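Local atomic coordinates of Mn transporter subunit (Synechocystis sp. PCC 6803, PDB entry 3UJP), a protein that binds manganese and, as the periplasmic solute-binding subunit of a transporter, probably hands the ion on for uptake by the cyanobacterium. Residues E30-L35 / D80-L85; D43-V48 / E144-A149; D121-D126 / I217-Q222; M134-A139 / R205-E210; R191-C196 / T242-S247. All coordinates share one frame; numbering follows the deposited sequence.

Contacts 1 and 2 lie on the same side of the molecule, where Leu85 CD2 of the strand pair packs on Val45 CG1 of the helix pair at 4.0 Å. Helix 136-153 is shared by contacts 2 and 4, its start lying in contact 4, whose Glu210 N is 2.7 Å from Arg191 O of contact 5, a probable hydrogen bond. Contact 3 comes within about 6 Å of contact 5, nearest atoms. The manganese, held by His66, His131, Glu197 and Asp272, lies about 3 Å from the side chain of Asn218 in contact 3 and about 7 Å from that of Glu246 in contact 5; contact 1 is farther out, its centre 36 Å from that of contact 5.

Contact 1 of 5, residues E30-L35 / D80-L85; sequences EKKKVL and DADLIL. With ZN (zinc ion), chain F; ZN (zinc ion), chain H.
Leu35 and Ile84 lie side by side on one face of the sheet, Leu35 CB 3.8 Å from Ile84 CG1, and Leu35 CB also comes near the methyl of Ala81 in the loop leading into strand 83-86. Both its N and its O bond to the same neighbouring strand, to the residues before and after Ile84: Leu35 N donates to Leu83 O at 3.0 Å, and Leu35 O takes Leu85 N at 2.8 Å, in a nearly straight bond (171° at the hydrogen). That alternation marks strands 33-36 and 83-86 as parallel neighbours in the four-stranded parallel sheet of this lobe, in the order 54-57, 33-36, 83-86, 107-109. On the other face, Val34 CG1 meets Leu85 CD2, and Phe150 and Leu153 of helix 136-153 cover that side. Lys33 opens the pairing. Its carbonyl O accepts Asp82 N at 2.7 Å and, weakly, Leu83 N, while its own N makes a weak bond to Asp82 OD1 at 2.9 Å. With CG anti to its carbonyl carbon (chi1 -55°), Asp82 brings OD1 to the Lys33 amide, and its OD2 binds a zinc ion at 2.2 Å. A second zinc ion is bound by Glu30 OE1 together with Asp51 of a third subunit.

Contact 2 of 5, residues D43-V48 / E144-A149; sequences DMVQNV and ENIRQA
Helix 43-48 crosses helix 144-149 at -53°, with the two segment axes 9.7 Å apart at their closest, and the CA atoms of Val45 and Ile146 come nearest where they pass. Ile146 carries nearly the whole contact. Its CG1 is anti to the carbonyl carbon (chi1 -64°), which extends CD1 to Val45 CG1 at 3.6 Å and to Met44 CE at 4.1 Å. The other branch, CG2, lies against Val48, 3.9 Å from its CB, and also touches Val45, which therefore meets both branches. An alanine in place of Ile146 would remove both branches and would probably open a gap facing Met44, Val45 and Val48. Around this apolar patch the polar groups look elsewhere. Asn47 ND2 donates to Asp43 O a turn back at 3.1 Å. The side chain of Arg147 runs to helix 158-183, with Glu144 OE2 over one guanidinium face, toward its rim, as a pairing of charges. Phe150, one turn on from Ile146, extends the patch against Val45 and Val48. These are two helices of an alpha/beta lobe, packed on each other and against the parallel sheet that includes strand 83-86.

Contact 3 of 5, residues D121-D126 / I217-Q222; sequences DGPYTD and INAEQQ
Tyr124 and Pro123 meet Ala219 from two directions, and the methyl of Ala219 is the shared point: its CB lies 3.4 Å from Tyr124 CE1 and 3.7 Å from Pro123 CG. The tyrosine has a left-handed backbone conformation, which accompanies the turn of its side chain across to loop 217-222, and CG anti to the carbonyl carbon (chi1 -35°) then lays the ring alongside that loop, obliquely to everything it touches there. Along one side of the ring Tyr124 CD1 takes Ile217 CG2 at 3.6 Å, and CE1 comes 3.6 Å from Asn218 O. In Ile217, CG1 anti to the backbone N (chi1 -158°) leaves CG2 between that N and the carbonyl carbon, and it is this branch that faces the tyrosine, the two side chains crossing at about a right angle. Gln221, centre of an inverse gamma turn, brings its OE1 to 4.2 Å from Pro123 CD at the outer margin. No hydrogen bond joins the two loops. The CB of Asn218 is directed away from loop 121-126; its side chain touches His66 and lies about 3 Å from the manganese. Glu220 forms a salt bridge with Arg93, which also packs on Tyr124; Arg93 is probably the arginine credited with stabilising the entrance to the metal site, which would set these loops beside it. One loop leads from strand 107-109 to helix 136-153, the other from strand 210-213 to helix 225-236.

Contact 4 of 5, residues M134-A139 / R205-E210; sequences MSPRNA and RDYGME
Ser135 OG gives its hydrogen bond to Asp206 OD2 at 2.7 Å, and the serine comes in from above the carboxylate plane, 46° out of it. With OG anti to its backbone N (chi1 177°), the hydroxyl reaches across to the acid instead of turning back to cap the helix it precedes. Beside this bond the contact stays close: Pro136 CG meets Tyr207 OH tip to tip at 3.5 Å. The phenol oxygen is further engaged by Asp176 of helix 158-183, through a hydrogen bond that fixes the ring's end, and within segment 205-210 the CB of Asp206 packs over the centre of its neighbour's ring. The outer side is looser. Arg137 slides past Asp206 in the opposite direction, its guanidinium turned 61° from the carboxylate, and the pairing of Arg137 NE with Asp206 OD2 is long at 3.8 Å. Arg205 NH1 makes only a weak bond to Asp206 OD1, at 3.5 Å. Both arginines are exposed, and Arg137 NE has a second, long partner in Asp176. The arrangement is a junction between the start of helix 136-153, with Ser135 at its N-cap position, and the end of helix 201-206, bridged by a serine-aspartate bond and a salt-bridge network of Arg137, Arg205 and Asp206; it belongs to the alpha/beta framework of the binding-protein fold, with the Ser135 side chain about 14 Å from the manganese.

Contact 5 of 5, residues R191-C196 / T242-S247; sequences RFLVSC and TIFCES
Cys196 and Cys245 are joined directly, SG to SG at 2.1 Å, with the disulfide torsion at -107°. One residue before Cys245, Phe244 N donates to Val194 O at 2.7 Å. Val194 also packs on Ile243: with CG1 between its backbone N and carbonyl carbon (chi1 38°), that branch lies against Ile243 CG2. Toward the other side, Leu193 CD2 touches the edge of the Phe244 ring, 4.4 Å from its CD1. Next come the residues that position these. Glu246 turns its bent chain back toward the end of segment 191-196, and its OE1 accepts the N-H of Glu197, the next residue and a manganese ligand; a bond from Cys196 N to Glu246 OE2 is weak and doubtful. An alanine in place of Glu246 would lose that acceptor and would probably leave the backbone of the metal ligand less firmly held. Ser195 OG bonds to Glu197 O, so both the backbone N and the O of Glu197 are bonded. Gln254 of helix 252-256 packs on Val194, Cys196 and Ile243, and Ile295 of helix 284-296 on Leu193 and Phe244. The arrangement is two strands of an alpha/beta lobe running the same way, splayed by 43° and joined by one firm backbone bond and the disulfide, just short of the manganese site.

Contact 1 of 5, residues E30-L35 / D80-L85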
# COMPACT_ATOMS: atom_id res chain seq x y z
N GLU A 30 -0.99 -11.59 5.77
CA GLU A 30 -0.55 -10.36 5.11
C GLU A 30 0.70 -10.60 4.28
O GLU A 30 1.27 -11.69 4.29
CB GLU A 30 -0.30 -9.26 6.14
CG GLU A 30 -1.50 -8.36 6.40
CD GLU A 30 -2.76 -9.15 6.72
OE1 GLU A 30 -3.86 -8.66 6.41
OE2 GLU A 30 -2.64 -10.26 7.29
N LYS A 31 1.12 -9.57 3.55
CA LYS A 31 2.31 -9.66 2.71
C LYS A 31 3.59 -9.36 3.47
O LYS A 31 3.59 -8.62 4.45
CB LYS A 31 2.17 -8.71 1.52
CG LYS A 31 0.74 -8.37 1.16
CD LYS A 31 0.67 -7.49 -0.08
CE LYS A 31 0.52 -6.03 0.28
NZ LYS A 31 0.44 -5.16 -0.92
N LYS A 32 4.70 -9.95 3.02
CA LYS A 32 6.01 -9.74 3.66
C LYS A 32 6.39 -8.24 3.76
O LYS A 32 5.72 -7.40 3.19
CB LYS A 32 7.14 -10.55 2.98
CG LYS A 32 7.00 -12.07 3.07
CD LYS A 32 6.81 -12.56 4.51
CE LYS A 32 6.68 -14.10 4.57
NZ LYS A 32 6.39 -14.58 5.96
N LYS A 33 7.43 -7.90 4.51
CA LYS A 33 7.81 -6.49 4.60
C LYS A 33 9.29 -6.29 4.26
O LYS A 33 10.16 -6.83 4.93
CB LYS A 33 7.49 -5.93 5.98
CG LYS A 33 6.45 -4.80 5.96
CD LYS A 33 7.08 -3.43 6.30
CE LYS A 33 7.54 -3.35 7.78
NZ LYS A 33 8.15 -2.03 8.13
N VAL A 34 9.57 -5.51 3.21
CA VAL A 34 10.94 -5.35 2.74
C VAL A 34 11.43 -3.92 2.90
O VAL A 34 10.75 -2.97 2.52
CB VAL A 34 11.09 -5.79 1.27
CG1 VAL A 34 12.49 -5.55 0.79
CG2 VAL A 34 10.75 -7.24 1.14
N LEU A 35 12.63 -3.76 3.46
CA LEU A 35 13.15 -2.42 3.76
C LEU A 35 14.41 -2.10 2.95
O LEU A 35 15.31 -2.94 2.83
CB LEU A 35 13.43 -2.29 5.26
CG LEU A 35 13.07 -0.92 5.80
CD1 LEU A 35 11.54 -0.80 5.92
CD2 LEU A 35 13.76 -0.62 7.13
N ASP A 80 11.11 -4.96 12.59
CA ASP A 80 9.78 -5.43 12.17
C ASP A 80 9.64 -5.81 10.70
O ASP A 80 8.63 -6.36 10.29
CB ASP A 80 8.75 -4.34 12.46
CG ASP A 80 8.21 -4.44 13.85
OD1 ASP A 80 9.03 -4.46 14.81
OD2 ASP A 80 6.97 -4.52 13.98
N ALA A 81 10.65 -5.47 9.91
CA ALA A 81 10.73 -5.85 8.52
C ALA A 81 11.02 -7.35 8.45
O ALA A 81 11.51 -7.91 9.42
CB ALA A 81 11.82 -5.05 7.86
N ASP A 82 10.73 -8.01 7.32
CA ASP A 82 11.00 -9.45 7.16
C ASP A 82 12.26 -9.69 6.32
O ASP A 82 12.69 -10.84 6.13
CB ASP A 82 9.79 -10.22 6.55
CG ASP A 82 8.48 -10.02 7.34
OD1 ASP A 82 7.80 -9.00 7.12
OD2 ASP A 82 8.10 -10.89 8.17
N LEU A 83 12.83 -8.61 5.81
CA LEU A 83 14.05 -8.65 5.01
C LEU A 83 14.54 -7.23 4.73
O LEU A 83 13.73 -6.33 4.53
CB LEU A 83 13.84 -9.36 3.67
CG LEU A 83 14.99 -9.21 2.66
CD1 LEU A 83 16.30 -9.71 3.22
CD2 LEU A 83 14.68 -9.92 1.37
N ILE A 84 15.85 -7.03 4.72
CA ILE A 84 16.41 -5.70 4.56
C ILE A 84 17.48 -5.71 3.51
O ILE A 84 18.49 -6.40 3.61
CB ILE A 84 16.99 -5.15 5.88
CG1 ILE A 84 15.86 -4.79 6.86
CG2 ILE A 84 17.87 -3.94 5.60
CD1 ILE A 84 16.25 -4.91 8.32
N LEU A 85 17.24 -4.92 2.48
CA LEU A 85 18.01 -4.93 1.25
C LEU A 85 18.81 -3.66 1.20
O LEU A 85 18.24 -2.57 1.31
CB LEU A 85 17.05 -4.96 0.07
CG LEU A 85 16.86 -6.29 -0.63
CD1 LEU A 85 16.96 -7.40 0.37
CD2 LEU A 85 15.53 -6.29 -1.34
ZN ZN F . 6.81 -10.39 9.88
ZN ZN H . -6.25 -8.05 6.07

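Contact 2 of 5, residues D43-V48 / E144-A149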
# COMPACT_ATOMS: atom_id res chain seq x y z
N ASP A 43 12.56 2.05 -5.40
CA ASP A 43 11.84 1.98 -6.68
C ASP A 43 12.25 0.78 -7.51
O ASP A 43 11.41 0.16 -8.14
CB ASP A 43 12.04 3.26 -7.48
CG ASP A 43 11.38 3.20 -8.84
OD1 ASP A 43 10.13 3.33 -8.91
OD2 ASP A 43 12.09 3.01 -9.86
N MET A 44 13.54 0.46 -7.52
CA MET A 44 14.04 -0.75 -8.17
C MET A 44 13.46 -2.03 -7.57
O MET A 44 13.14 -2.97 -8.31
CB MET A 44 15.55 -0.86 -8.03
CG MET A 44 16.30 0.26 -8.64
SD MET A 44 18.06 -0.14 -8.71
CE MET A 44 18.03 -1.88 -9.15
N VAL A 45 13.35 -2.13 -6.25
CA VAL A 45 12.80 -3.35 -5.68
C VAL A 45 11.28 -3.34 -5.82
O VAL A 45 10.68 -4.35 -6.17
CB VAL A 45 13.23 -3.63 -4.21
CG1 VAL A 45 14.73 -3.55 -4.07
CG2 VAL A 45 12.57 -2.68 -3.26
N GLN A 46 10.66 -2.19 -5.56
CA GLN A 46 9.22 -2.10 -5.73
C GLN A 46 8.86 -2.56 -7.14
O GLN A 46 7.74 -3.01 -7.40
CB GLN A 46 8.68 -0.69 -5.42
CG GLN A 46 7.29 -0.39 -6.02
CD GLN A 46 6.10 -0.98 -5.23
OE1 GLN A 46 6.09 -2.16 -4.84
NE2 GLN A 46 5.07 -0.15 -5.02
N ASN A 47 9.83 -2.49 -8.05
CA ASN A 47 9.58 -2.90 -9.41
C ASN A 47 9.70 -4.38 -9.67
O ASN A 47 9.16 -4.86 -10.64
CB ASN A 47 10.37 -2.05 -10.42
CG ASN A 47 9.49 -0.97 -11.05
OD1 ASN A 47 8.58 -1.30 -11.80
ND2 ASN A 47 9.76 0.30 -10.73
N VAL A 48 10.36 -5.13 -8.78
CA VAL A 48 10.41 -6.59 -8.88
C VAL A 48 9.34 -7.26 -8.01
O VAL A 48 8.96 -8.41 -8.23
CB VAL A 48 11.77 -7.15 -8.45
CG1 VAL A 48 11.72 -8.67 -8.35
CG2 VAL A 48 12.88 -6.71 -9.40
N GLU A 144 18.68 -8.62 -10.42
CA GLU A 144 18.64 -10.05 -10.33
C GLU A 144 18.75 -10.46 -8.88
O GLU A 144 18.03 -11.35 -8.43
CB GLU A 144 19.79 -10.67 -11.09
CG GLU A 144 19.99 -12.12 -10.71
CD GLU A 144 18.95 -13.02 -11.33
OE1 GLU A 144 18.03 -12.48 -11.99
OE2 GLU A 144 19.06 -14.25 -11.16
N ASN A 145 19.66 -9.81 -8.15
CA ASN A 145 19.88 -10.16 -6.73
C ASN A 145 18.67 -9.86 -5.86
O ASN A 145 18.46 -10.49 -4.83
CB ASN A 145 21.12 -9.47 -6.16
CG ASN A 145 22.40 -9.87 -6.88
OD1 ASN A 145 22.56 -11.02 -7.31
ND2 ASN A 145 23.32 -8.92 -7.02
N ILE A 146 17.90 -8.86 -6.28
CA ILE A 146 16.61 -8.56 -5.67
C ILE A 146 15.67 -9.71 -5.94
O ILE A 146 14.80 -10.01 -5.11
CB ILE A 146 15.99 -7.33 -6.31
CG1 ILE A 146 16.85 -6.08 -6.05
CG2 ILE A 146 14.61 -7.15 -5.78
CD1 ILE A 146 16.47 -4.87 -6.90
N ARG A 147 15.83 -10.35 -7.09
CA ARG A 147 14.94 -11.41 -7.48
C ARG A 147 15.20 -12.62 -6.60
O ARG A 147 14.30 -13.12 -5.93
CB ARG A 147 15.12 -11.77 -8.95
CG ARG A 147 13.87 -12.30 -9.64
CD ARG A 147 14.29 -13.30 -10.69
NE ARG A 147 14.94 -14.45 -10.06
CZ ARG A 147 15.71 -15.33 -10.70
NH1 ARG A 147 16.25 -16.33 -10.03
NH2 ARG A 147 15.94 -15.21 -12.00
N GLN A 148 16.46 -13.06 -6.56
CA GLN A 148 16.84 -14.21 -5.73
C GLN A 148 16.48 -14.03 -4.26
O GLN A 148 16.14 -14.99 -3.57
CB GLN A 148 18.34 -14.49 -5.83
CG GLN A 148 18.85 -14.92 -7.19
CD GLN A 148 20.37 -14.93 -7.23
OE1 GLN A 148 21.03 -14.87 -6.19
NE2 GLN A 148 20.93 -15.01 -8.44
N ALA A 149 16.58 -12.79 -3.79
CA ALA A 149 16.34 -12.49 -2.38
C ALA A 149 14.88 -12.68 -2.06
O ALA A 149 14.54 -13.08 -0.95
CB ALA A 149 16.76 -11.08 -2.08

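Contact 3 of 5, residues D121-D126 / I217-Q222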
# COMPACT_ATOMS: atom_id res chain seq x y z
N ASP A 121 40.95 9.69 -4.92
CA ASP A 121 41.57 10.35 -3.78
C ASP A 121 40.64 10.69 -2.59
O ASP A 121 39.51 10.20 -2.50
CB ASP A 121 42.33 11.60 -4.25
CG ASP A 121 41.58 12.36 -5.32
OD1 ASP A 121 42.21 12.72 -6.34
OD2 ASP A 121 40.36 12.59 -5.15
N GLY A 122 41.14 11.54 -1.69
CA GLY A 122 40.44 11.84 -0.46
C GLY A 122 40.50 10.60 0.42
O GLY A 122 41.08 9.60 -0.02
N PRO A 123 39.92 10.67 1.64
CA PRO A 123 39.75 9.50 2.52
C PRO A 123 39.01 8.46 1.71
O PRO A 123 38.48 8.81 0.65
CB PRO A 123 38.82 10.02 3.61
CG PRO A 123 38.05 11.11 2.94
CD PRO A 123 39.09 11.79 2.09
N TYR A 124 38.94 7.21 2.15
CA TYR A 124 38.44 6.18 1.22
C TYR A 124 39.17 6.26 -0.13
O TYR A 124 38.53 6.20 -1.19
CB TYR A 124 36.94 6.31 0.91
CG TYR A 124 36.08 6.79 2.04
CD1 TYR A 124 35.37 7.96 1.92
CD2 TYR A 124 35.98 6.07 3.22
CE1 TYR A 124 34.58 8.41 2.93
CE2 TYR A 124 35.19 6.50 4.24
CZ TYR A 124 34.49 7.68 4.09
OH TYR A 124 33.70 8.15 5.11
N THR A 125 40.47 6.40 -0.15
CA THR A 125 41.11 6.54 -1.42
C THR A 125 40.73 5.41 -2.35
O THR A 125 40.16 5.64 -3.40
CB THR A 125 42.59 6.52 -1.32
OG1 THR A 125 43.13 7.62 -2.03
CG2 THR A 125 43.08 5.30 -1.99
N ASP A 126 41.07 4.19 -2.00
CA ASP A 126 40.91 3.14 -2.97
C ASP A 126 39.76 2.30 -2.57
O ASP A 126 39.71 1.13 -2.89
CB ASP A 126 42.17 2.31 -3.05
CG ASP A 126 42.93 2.53 -4.34
OD1 ASP A 126 42.43 2.19 -5.41
OD2 ASP A 126 44.05 3.06 -4.30
N ILE A 217 33.71 11.13 -3.33
CA ILE A 217 32.55 10.53 -2.68
C ILE A 217 32.27 11.37 -1.43
O ILE A 217 33.00 12.30 -1.16
CB ILE A 217 32.87 9.11 -2.30
CG1 ILE A 217 31.61 8.26 -2.12
CG2 ILE A 217 33.76 9.09 -1.10
CD1 ILE A 217 31.91 6.80 -1.76
N ASN A 218 31.24 11.07 -0.67
CA ASN A 218 30.90 11.91 0.48
C ASN A 218 31.55 11.54 1.80
O ASN A 218 31.68 10.38 2.13
CB ASN A 218 29.40 11.85 0.70
CG ASN A 218 28.65 12.26 -0.50
OD1 ASN A 218 28.12 11.44 -1.24
ND2 ASN A 218 28.61 13.55 -0.73
N ALA A 219 32.12 12.49 2.55
CA ALA A 219 33.04 12.00 3.59
C ALA A 219 33.18 12.69 4.95
O ALA A 219 34.01 12.27 5.76
CB ALA A 219 34.43 11.76 2.98
N GLU A 220 32.37 13.72 5.19
CA GLU A 220 32.41 14.45 6.45
C GLU A 220 33.11 15.79 6.29
O GLU A 220 32.54 16.84 6.57
CB GLU A 220 33.11 13.61 7.53
CG GLU A 220 32.70 12.15 7.54
CD GLU A 220 31.41 11.91 8.30
OE1 GLU A 220 31.10 12.72 9.20
OE2 GLU A 220 30.72 10.92 8.00
N GLN A 221 34.36 15.75 5.84
CA GLN A 221 35.15 16.96 5.64
C GLN A 221 34.68 17.73 4.40
O GLN A 221 35.24 17.57 3.32
CB GLN A 221 36.63 16.63 5.52
CG GLN A 221 36.91 15.18 5.14
CD GLN A 221 38.39 14.83 5.24
OE1 GLN A 221 39.20 15.29 4.44
NE2 GLN A 221 38.74 14.01 6.22
N GLN A 222 33.65 18.55 4.57
CA GLN A 222 33.11 19.34 3.47
C GLN A 222 34.18 19.62 2.42
O GLN A 222 35.36 19.80 2.75
CB GLN A 222 32.53 20.66 3.99
CG GLN A 222 31.94 20.56 5.39
CD GLN A 222 30.80 21.54 5.60
OE1 GLN A 222 30.41 22.27 4.69
NE2 GLN A 222 30.25 21.55 6.81

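Contact 4 of 5, residues M134-A139 / R205-E210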
# COMPACT_ATOMS: atom_id res chain seq x y z
N MET A 134 23.99 3.42 -11.30
CA MET A 134 23.96 4.38 -12.39
C MET A 134 24.43 3.77 -13.70
O MET A 134 24.55 4.45 -14.71
CB MET A 134 24.88 5.55 -12.08
CG MET A 134 24.37 6.40 -10.99
SD MET A 134 22.72 6.93 -11.43
CE MET A 134 23.17 8.36 -12.41
N SER A 135 24.72 2.48 -13.67
CA SER A 135 25.13 1.79 -14.87
C SER A 135 24.13 0.68 -15.15
O SER A 135 24.15 -0.35 -14.46
CB SER A 135 26.56 1.25 -14.69
OG SER A 135 27.00 0.50 -15.82
N PRO A 136 23.25 0.87 -16.16
CA PRO A 136 22.16 -0.05 -16.53
C PRO A 136 22.68 -1.45 -16.74
O PRO A 136 22.02 -2.38 -16.29
CB PRO A 136 21.65 0.50 -17.85
CG PRO A 136 21.98 1.93 -17.82
CD PRO A 136 23.29 2.04 -17.06
N ARG A 137 23.82 -1.61 -17.39
CA ARG A 137 24.49 -2.92 -17.40
C ARG A 137 24.54 -3.47 -15.97
O ARG A 137 24.14 -4.61 -15.71
CB ARG A 137 25.89 -2.84 -18.04
CG ARG A 137 25.99 -1.82 -19.21
CD ARG A 137 26.69 -2.33 -20.50
NE ARG A 137 26.73 -1.29 -21.55
CZ ARG A 137 26.47 -1.47 -22.85
NH1 ARG A 137 26.53 -0.43 -23.67
NH2 ARG A 137 26.14 -2.67 -23.33
N ASN A 138 24.99 -2.63 -15.03
CA ASN A 138 25.06 -2.96 -13.61
C ASN A 138 23.69 -3.07 -12.94
O ASN A 138 23.48 -3.87 -12.02
CB ASN A 138 25.83 -1.89 -12.84
CG ASN A 138 27.31 -1.96 -13.06
OD1 ASN A 138 28.01 -0.97 -12.90
ND2 ASN A 138 27.80 -3.14 -13.43
N ALA A 139 22.78 -2.20 -13.37
CA ALA A 139 21.44 -2.24 -12.81
C ALA A 139 20.89 -3.66 -12.97
O ALA A 139 20.04 -4.09 -12.21
CB ALA A 139 20.55 -1.22 -13.48
N ARG A 205 31.92 5.51 -17.47
CA ARG A 205 32.66 4.39 -18.07
C ARG A 205 31.84 3.77 -19.21
O ARG A 205 32.37 3.42 -20.27
CB ARG A 205 33.02 3.34 -17.02
CG ARG A 205 33.77 2.16 -17.58
CD ARG A 205 32.98 0.89 -17.39
NE ARG A 205 33.41 0.17 -16.19
CZ ARG A 205 32.58 -0.41 -15.32
NH1 ARG A 205 31.26 -0.34 -15.49
NH2 ARG A 205 33.07 -1.05 -14.26
N ASP A 206 30.53 3.65 -19.00
CA ASP A 206 29.64 2.93 -19.91
C ASP A 206 29.48 3.64 -21.24
O ASP A 206 29.34 3.01 -22.26
CB ASP A 206 28.25 2.75 -19.29
CG ASP A 206 28.12 1.45 -18.50
OD1 ASP A 206 29.11 0.99 -17.89
OD2 ASP A 206 27.00 0.89 -18.48
N TYR A 207 29.47 4.97 -21.20
CA TYR A 207 29.20 5.75 -22.39
C TYR A 207 30.37 6.64 -22.73
O TYR A 207 30.21 7.69 -23.34
CB TYR A 207 27.92 6.55 -22.21
CG TYR A 207 26.80 5.64 -21.79
CD1 TYR A 207 26.45 4.55 -22.58
CD2 TYR A 207 26.13 5.83 -20.59
CE1 TYR A 207 25.42 3.68 -22.19
CE2 TYR A 207 25.10 4.96 -20.20
CZ TYR A 207 24.75 3.89 -21.00
OH TYR A 207 23.74 3.04 -20.60
N GLY A 208 31.56 6.19 -22.31
CA GLY A 208 32.82 6.82 -22.65
C GLY A 208 32.86 8.32 -22.43
O GLY A 208 33.12 9.09 -23.36
N MET A 209 32.63 8.74 -21.19
CA MET A 209 32.77 10.14 -20.82
C MET A 209 33.97 10.34 -19.89
O MET A 209 34.44 9.41 -19.23
CB MET A 209 31.49 10.65 -20.15
CG MET A 209 30.25 10.55 -21.02
SD MET A 209 28.91 11.64 -20.48
CE MET A 209 29.40 13.21 -21.20
N GLU A 210 34.49 11.57 -19.87
CA GLU A 210 35.54 11.90 -18.93
C GLU A 210 34.88 12.67 -17.80
O GLU A 210 34.21 13.69 -18.02
CB GLU A 210 36.67 12.71 -19.61
CG GLU A 210 37.97 12.90 -18.77
CD GLU A 210 38.79 11.60 -18.50
OE1 GLU A 210 39.60 11.59 -17.52
OE2 GLU A 210 38.64 10.60 -19.26

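Contact 5 of 5, residues R191-C196 / T242-S247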
# COMPACT_ATOMS: atom_id res chain seq x y z
N ARG A 191 33.27 15.23 -24.30
CA ARG A 191 32.43 14.36 -23.48
C ARG A 191 32.81 14.41 -22.01
O ARG A 191 33.23 13.41 -21.42
CB ARG A 191 32.41 12.93 -24.03
CG ARG A 191 31.00 12.45 -24.42
CD ARG A 191 31.01 11.15 -25.22
NE ARG A 191 30.90 11.42 -26.65
CZ ARG A 191 31.07 10.50 -27.60
NH1 ARG A 191 31.35 9.25 -27.28
NH2 ARG A 191 30.96 10.84 -28.88
N PHE A 192 32.66 15.59 -21.41
CA PHE A 192 33.09 15.84 -20.03
C PHE A 192 31.92 16.07 -19.08
O PHE A 192 31.10 16.97 -19.27
CB PHE A 192 34.09 17.01 -19.97
CG PHE A 192 35.34 16.78 -20.77
CD1 PHE A 192 35.55 17.43 -21.98
CD2 PHE A 192 36.31 15.89 -20.33
CE1 PHE A 192 36.69 17.21 -22.73
CE2 PHE A 192 37.46 15.66 -21.07
CZ PHE A 192 37.65 16.32 -22.28
N LEU A 193 31.88 15.24 -18.05
CA LEU A 193 30.78 15.22 -17.10
C LEU A 193 31.24 15.81 -15.76
O LEU A 193 31.89 15.14 -14.95
CB LEU A 193 30.28 13.79 -16.90
CG LEU A 193 28.86 13.57 -16.42
CD1 LEU A 193 28.80 12.24 -15.71
CD2 LEU A 193 28.41 14.70 -15.50
N VAL A 194 30.89 17.07 -15.54
CA VAL A 194 31.21 17.74 -14.29
C VAL A 194 30.02 17.79 -13.31
O VAL A 194 28.96 18.36 -13.60
CB VAL A 194 31.79 19.14 -14.56
CG1 VAL A 194 31.09 19.78 -15.74
CG2 VAL A 194 31.70 20.00 -13.30
N SER A 195 30.25 17.18 -12.15
CA SER A 195 29.28 17.00 -11.07
C SER A 195 29.97 17.44 -9.79
O SER A 195 31.12 17.89 -9.83
CB SER A 195 28.88 15.53 -10.98
OG SER A 195 30.02 14.68 -10.87
N CYS A 196 29.28 17.33 -8.65
CA CYS A 196 29.84 17.63 -7.33
C CYS A 196 30.45 16.39 -6.67
O CYS A 196 31.53 16.43 -6.10
CB CYS A 196 28.75 18.19 -6.41
SG CYS A 196 27.95 19.73 -6.92
N THR A 242 28.50 23.17 -19.90
CA THR A 242 27.59 23.03 -18.75
C THR A 242 28.10 22.14 -17.60
O THR A 242 28.64 21.03 -17.82
CB THR A 242 26.20 22.55 -19.18
OG1 THR A 242 25.69 23.37 -20.24
CG2 THR A 242 25.26 22.62 -18.01
N ILE A 243 27.91 22.62 -16.37
CA ILE A 243 28.36 21.90 -15.18
C ILE A 243 27.22 21.62 -14.20
O ILE A 243 26.36 22.48 -13.98
CB ILE A 243 29.47 22.69 -14.47
CG1 ILE A 243 28.90 23.96 -13.85
CG2 ILE A 243 30.59 23.04 -15.45
CD1 ILE A 243 29.98 24.85 -13.21
N PHE A 244 27.24 20.43 -13.60
CA PHE A 244 26.10 19.95 -12.81
C PHE A 244 26.42 19.58 -11.39
O PHE A 244 27.54 19.20 -11.08
CB PHE A 244 25.51 18.71 -13.45
CG PHE A 244 25.17 18.91 -14.87
CD1 PHE A 244 25.92 18.30 -15.86
CD2 PHE A 244 24.14 19.75 -15.23
CE1 PHE A 244 25.62 18.49 -17.18
CE2 PHE A 244 23.83 19.95 -16.54
CZ PHE A 244 24.57 19.32 -17.52
N CYS A 245 25.39 19.66 -10.55
CA CYS A 245 25.44 19.17 -9.18
C CYS A 245 24.48 18.00 -9.04
O CYS A 245 23.93 17.52 -10.04
CB CYS A 245 25.03 20.27 -8.20
SG CYS A 245 25.98 20.30 -6.69
N GLU A 246 24.28 17.54 -7.81
CA GLU A 246 23.26 16.53 -7.55
C GLU A 246 22.34 17.02 -6.47
O GLU A 246 22.68 17.95 -5.72
CB GLU A 246 23.87 15.19 -7.14
CG GLU A 246 24.75 14.56 -8.20
CD GLU A 246 26.07 15.25 -8.28
OE1 GLU A 246 26.70 15.43 -7.23
OE2 GLU A 246 26.48 15.62 -9.39
N SER A 247 21.20 16.35 -6.37
CA SER A 247 20.12 16.85 -5.54
C SER A 247 20.29 16.62 -4.05
O SER A 247 19.46 17.04 -3.29
CB SER A 247 18.80 16.24 -6.00
OG SER A 247 18.71 14.86 -5.66